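Local atomic coordinates of lactococcal prophage ps3 protein 05 (Staphylococcus epidermidis ATCC 12228, PDB entry 3G8W), a protein that probably transfers an acetyl group from acetyl-CoA to a substrate not yet identified, as a member of the GNAT acetyltransferase family. Residues N50-E62 / V67-G79. Residues are numbered along the deposited sequence; the frame is centred on the assembly and turned at random.
Sequences NHTDYWNIFGAFE and VATCTLKQMNYVG
Strands 55-62 and 65-74 form an antiparallel beta hairpin in the mixed sheet of a GNAT domain, and Asn56 and Leu72 exchange two backbone hydrogen bonds (Asn56 N to Leu72 O, Leu72 N to Asn56 O) at one of its hydrogen-bonded pairs. Phe58 with Cys70 continues the ladder; at its far end Ala60 O accepts a hydrogen bond from Val67 N at 2.7 Å and a weak one from Ala68 N. Val67 and Ala68 both face Ala60 here, a classic beta bulge. On the face carrying Phe58, Cys70 and Leu72, Leu72 CB meets the ring edge at Phe58 CE2 (4.1 Å), while helix 96-112 packs over Phe58 and Cys70. The other face holds Trp55, Ile57, Thr71 and Lys73, with helix 41-48 against Trp55 and Ile57. Here Lys73 CG lies over the five-membered ring of Trp55, 3.6 Å from its centroid, a CH-pi contact; the chain then bends at chi2 (-82°) and runs beside the Tyr54 ring, reaching it with CE at the edge, and Lys73 NZ donates a hydrogen bond to Gln74 O at 3.1 Å. Asn76 OD1 sits over the centre of the Tyr54 ring, 3.3 Å from CZ, the amide and ring planes 38° apart. Such a hairpin, its two faces packed against separate helices, illustrates the antiparallel beta2-beta3 pair of the GNAT fold.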
loop_
_atom_site.group_PDB
_atom_site.type_symbol
_atom_site.label_atom_id
_atom_site.label_comp_id
_atom_site.label_asym_id
_atom_site.label_seq_id
_atom_site.Cartn_x
_atom_site.Cartn_y
_atom_site.Cartn_z
ATOM N N ASN B 50 15.386 -5.435 12.363
ATOM C CA ASN B 50 15.388 -6.580 11.440
ATOM C C ASN B 50 14.197 -7.562 11.606
ATOM O O ASN B 50 14.030 -8.498 10.808
ATOM C CB ASN B 50 16.723 -7.319 11.541
ATOM C CG ASN B 50 17.379 -7.138 12.897
ATOM O OD1 ASN B 50 18.426 -6.506 13.001
ATOM N ND2 ASN B 50 16.751 -7.662 13.947
ATOM N N HIS B 51 13.366 -7.351 12.630
ATOM C CA HIS B 51 12.129 -8.120 12.745
ATOM C C HIS B 51 11.151 -7.647 11.689
ATOM O O HIS B 51 10.284 -8.417 11.276
ATOM C CB HIS B 51 11.527 -8.063 14.158
ATOM C CG HIS B 51 10.885 -6.753 14.512
ATOM N ND1 HIS B 51 9.674 -6.673 15.170
ATOM C CD2 HIS B 51 11.290 -5.475 14.314
ATOM C CE1 HIS B 51 9.357 -5.402 15.360
ATOM N NE2 HIS B 51 10.323 -4.654 14.850
ATOM N N THR B 52 11.306 -6.385 11.259
ATOM C CA THR B 52 10.617 -5.830 10.090
ATOM C C THR B 52 11.400 -6.213 8.842
ATOM O O THR B 52 11.875 -5.374 8.080
ATOM C CB THR B 52 10.437 -4.300 10.171
ATOM O OG1 THR B 52 11.717 -3.636 10.160
ATOM C CG2 THR B 52 9.676 -3.931 11.409
ATOM N N ASP B 53 11.538 -7.520 8.692
ATOM C CA ASP B 53 12.185 -8.227 7.593
ATOM C C ASP B 53 12.052 -7.624 6.160
ATOM O O ASP B 53 12.972 -7.733 5.338
ATOM C CB ASP B 53 11.651 -9.672 7.682
ATOM C CG ASP B 53 12.120 -10.558 6.566
ATOM O OD1 ASP B 53 13.310 -10.501 6.196
ATOM O OD2 ASP B 53 11.280 -11.339 6.071
ATOM N N TYR B 54 10.925 -6.976 5.874
ATOM C CA TYR B 54 10.616 -6.463 4.517
ATOM C C TYR B 54 10.578 -4.926 4.430
ATOM O O TYR B 54 10.298 -4.362 3.373
ATOM C CB TYR B 54 9.245 -6.966 4.134
ATOM C CG TYR B 54 8.319 -6.635 5.253
ATOM C CD1 TYR B 54 7.564 -5.450 5.235
ATOM C CD2 TYR B 54 8.264 -7.452 6.384
ATOM C CE1 TYR B 54 6.734 -5.120 6.314
ATOM C CE2 TYR B 54 7.449 -7.135 7.446
ATOM C CZ TYR B 54 6.684 -5.977 7.414
ATOM O OH TYR B 54 5.863 -5.681 8.480
ATOM N N TRP B 55 10.831 -4.259 5.553
ATOM C CA TRP B 55 10.769 -2.800 5.630
ATOM C C TRP B 55 12.182 -2.240 5.866
ATOM O O TRP B 55 12.621 -2.121 7.019
ATOM C CB TRP B 55 9.825 -2.392 6.769
ATOM C CG TRP B 55 9.059 -1.117 6.534
ATOM C CD1 TRP B 55 9.335 -0.145 5.618
ATOM C CD2 TRP B 55 7.906 -0.669 7.258
ATOM N NE1 TRP B 55 8.415 0.871 5.716
ATOM C CE2 TRP B 55 7.528 0.571 6.718
ATOM C CE3 TRP B 55 7.149 -1.204 8.310
ATOM C CZ2 TRP B 55 6.429 1.290 7.197
ATOM C CZ3 TRP B 55 6.061 -0.488 8.783
ATOM C CH2 TRP B 55 5.716 0.746 8.232
ATOM N N ASN B 56 12.887 -1.907 4.784
ATOM C CA ASN B 56 14.328 -1.663 4.875
ATOM C C ASN B 56 14.831 -0.305 4.435
ATOM O O ASN B 56 14.651 0.096 3.289
ATOM C CB ASN B 56 15.085 -2.734 4.101
ATOM C CG ASN B 56 14.934 -4.115 4.708
ATOM O OD1 ASN B 56 14.127 -4.338 5.616
ATOM N ND2 ASN B 56 15.721 -5.057 4.204
ATOM N N ILE B 57 15.470 0.403 5.346
ATOM C CA ILE B 57 16.124 1.642 5.016
ATOM C C ILE B 57 17.583 1.354 4.651
ATOM O O ILE B 57 18.324 0.751 5.436
ATOM C CB ILE B 57 16.113 2.595 6.210
ATOM C CG1 ILE B 57 14.686 2.921 6.625
ATOM C CG2 ILE B 57 16.875 3.881 5.879
ATOM C CD1 ILE B 57 14.615 3.906 7.761
ATOM N N PHE B 58 18.008 1.804 3.471
ATOM C CA PHE B 58 19.429 1.744 3.136
ATOM C C PHE B 58 20.097 3.096 3.259
ATOM O O PHE B 58 19.463 4.124 2.997
ATOM C CB PHE B 58 19.629 1.245 1.728
ATOM C CG PHE B 58 19.224 -0.169 1.525
ATOM C CD1 PHE B 58 20.187 -1.161 1.421
ATOM C CD2 PHE B 58 17.881 -0.506 1.379
ATOM C CE1 PHE B 58 19.807 -2.471 1.193
ATOM C CE2 PHE B 58 17.490 -1.824 1.156
ATOM C CZ PHE B 58 18.441 -2.806 1.058
ATOM N N GLY B 59 21.379 3.089 3.631
ATOM C CA GLY B 59 22.176 4.316 3.719
ATOM C C GLY B 59 23.477 4.275 2.939
ATOM O O GLY B 59 24.114 3.231 2.849
ATOM N N ALA B 60 23.855 5.411 2.351
ATOM C CA ALA B 60 25.194 5.577 1.772
ATOM C C ALA B 60 26.097 6.340 2.752
ATOM O O ALA B 60 25.688 7.351 3.338
ATOM C CB ALA B 60 25.123 6.288 0.450
ATOM N N PHE B 61 27.320 5.848 2.933
ATOM C CA PHE B 61 28.222 6.411 3.930
ATOM C C PHE B 61 29.510 6.935 3.342
ATOM O O PHE B 61 30.220 6.219 2.629
ATOM C CB PHE B 61 28.544 5.387 5.014
ATOM C CG PHE B 61 27.437 5.190 5.997
ATOM C CD1 PHE B 61 27.314 6.033 7.100
ATOM C CD2 PHE B 61 26.494 4.178 5.812
ATOM C CE1 PHE B 61 26.277 5.862 8.013
ATOM C CE2 PHE B 61 25.456 3.993 6.721
ATOM C CZ PHE B 61 25.345 4.839 7.825
ATOM N N GLU B 62 29.783 8.203 3.642
ATOM C CA GLU B 62 31.093 8.813 3.446
ATOM C C GLU B 62 31.750 8.846 4.833
ATOM O O GLU B 62 31.271 9.551 5.725
ATOM C CB GLU B 62 30.927 10.223 2.880
ATOM C CG GLU B 62 32.137 10.793 2.160
ATOM C CD GLU B 62 32.080 12.323 2.033
ATOM O OE1 GLU B 62 31.030 12.917 2.405
ATOM O OE2 GLU B 62 33.087 12.935 1.575
ATOM N N VAL B 67 25.112 9.852 4.123
ATOM C CA VAL B 67 25.143 10.844 3.041
ATOM C C VAL B 67 23.892 10.766 2.187
ATOM O O VAL B 67 23.385 11.774 1.698
ATOM C CB VAL B 67 26.408 10.677 2.180
ATOM C CG1 VAL B 67 26.328 11.510 0.946
ATOM C CG2 VAL B 67 27.624 11.086 2.974
ATOM N N ALA B 68 23.389 9.557 2.014
ATOM C CA ALA B 68 22.112 9.377 1.369
ATOM C C ALA B 68 21.320 8.298 2.101
ATOM O O ALA B 68 21.861 7.605 2.966
ATOM C CB ALA B 68 22.314 9.035 -0.105
ATOM N N THR B 69 20.036 8.180 1.751
ATOM C CA THR B 69 19.118 7.233 2.406
ATOM C C THR B 69 17.935 6.913 1.513
ATOM O O THR B 69 17.500 7.754 0.719
ATOM C CB THR B 69 18.591 7.786 3.747
ATOM O OG1 THR B 69 18.893 6.858 4.795
ATOM C CG2 THR B 69 17.081 8.066 3.702
ATOM N N CYS B 70 17.403 5.703 1.642
ATOM C CA CYS B 70 16.189 5.355 0.930
ATOM C C CYS B 70 15.534 4.124 1.523
ATOM O O CYS B 70 16.231 3.185 1.885
ATOM C CB CYS B 70 16.514 5.110 -0.525
ATOM S SG CYS B 70 15.053 5.038 -1.510
ATOM N N THR B 71 14.207 4.118 1.627
ATOM C CA THR B 71 13.496 2.945 2.154
ATOM C C THR B 71 13.002 1.986 1.083
ATOM O O THR B 71 12.432 2.395 0.086
ATOM C CB THR B 71 12.291 3.331 3.029
ATOM O OG1 THR B 71 12.759 3.886 4.252
ATOM C CG2 THR B 71 11.463 2.117 3.369
ATOM N N LEU B 72 13.207 0.697 1.316
ATOM C CA LEU B 72 12.544 -0.325 0.524
ATOM C C LEU B 72 11.478 -1.004 1.365
ATOM O O LEU B 72 11.775 -1.625 2.409
ATOM C CB LEU B 72 13.546 -1.349 -0.016
ATOM C CG LEU B 72 13.000 -2.177 -1.179
ATOM C CD1 LEU B 72 12.409 -1.281 -2.266
ATOM C CD2 LEU B 72 14.078 -3.083 -1.753
ATOM N N LYS B 73 10.236 -0.866 0.919
ATOM C CA LYS B 73 9.109 -1.491 1.604
ATOM C C LYS B 73 8.522 -2.529 0.672
ATOM O O LYS B 73 7.879 -2.206 -0.316
ATOM C CB LYS B 73 8.062 -0.441 2.020
ATOM C CG LYS B 73 7.103 -0.884 3.119
ATOM C CD LYS B 73 5.909 -1.728 2.610
ATOM C CE LYS B 73 5.262 -2.529 3.793
ATOM N NZ LYS B 73 4.240 -3.584 3.407
ATOM N N GLN B 74 8.802 -3.784 0.961
ATOM C CA GLN B 74 8.256 -4.881 0.190
ATOM C C GLN B 74 6.852 -5.186 0.728
ATOM O O GLN B 74 6.584 -4.995 1.906
ATOM C CB GLN B 74 9.181 -6.080 0.290
ATOM C CG GLN B 74 8.863 -7.172 -0.668
ATOM C CD GLN B 74 9.679 -8.412 -0.417
ATOM O OE1 GLN B 74 10.545 -8.440 0.461
ATOM N NE2 GLN B 74 9.413 -9.451 -1.185
HETATM N N MSE B 75 5.942 -5.624 -0.127
HETATM C CA MSE B 75 4.551 -5.716 0.286
HETATM C C MSE B 75 4.385 -7.064 0.865
HETATM O O MSE B 75 4.168 -8.007 0.113
HETATM C CB MSE B 75 3.603 -5.636 -0.907
HETATM C CG MSE B 75 4.078 -4.803 -2.032
HETATM SE SE MSE B 75 2.975 -3.256 -2.045
HETATM C CE MSE B 75 1.525 -3.794 -3.248
ATOM N N ASN B 76 4.497 -7.214 2.179
ATOM C CA ASN B 76 4.189 -8.537 2.678
ATOM C C ASN B 76 2.682 -8.679 2.973
ATOM O O ASN B 76 2.178 -8.356 4.048
ATOM C CB ASN B 76 5.223 -9.092 3.669
ATOM C CG ASN B 76 4.783 -9.024 5.096
ATOM O OD1 ASN B 76 4.717 -7.952 5.690
ATOM N ND2 ASN B 76 4.499 -10.177 5.670
ATOM N N TYR B 77 1.995 -9.061 1.890
ATOM C CA TYR B 77 0.547 -9.243 1.772
ATOM C C TYR B 77 0.344 -10.379 0.776
ATOM O O TYR B 77 1.157 -10.555 -0.126
ATOM C CB TYR B 77 -0.115 -7.993 1.214
ATOM C CG TYR B 77 0.061 -6.738 2.031
ATOM C CD1 TYR B 77 -0.623 -6.567 3.233
ATOM C CD2 TYR B 77 0.881 -5.697 1.578
ATOM C CE1 TYR B 77 -0.495 -5.418 3.984
ATOM C CE2 TYR B 77 1.024 -4.504 2.317
ATOM C CZ TYR B 77 0.327 -4.385 3.535
ATOM O OH TYR B 77 0.455 -3.243 4.304
ATOM N N VAL B 78 -0.707 -11.172 0.956
ATOM C CA VAL B 78 -0.971 -12.321 0.090
ATOM C C VAL B 78 -0.943 -11.956 -1.408
ATOM O O VAL B 78 -1.652 -11.047 -1.852
ATOM C CB VAL B 78 -2.303 -12.945 0.443
ATOM C CG1 VAL B 78 -2.633 -14.073 -0.523
ATOM C CG2 VAL B 78 -2.246 -13.472 1.857
ATOM N N GLY B 79 -0.089 -12.655 -2.159
ATOM C CA GLY B 79 0.082 -12.463 -3.600
ATOM C C GLY B 79 0.780 -11.197 -4.059
ATOM O O GLY B 79 0.702 -10.836 -5.232
#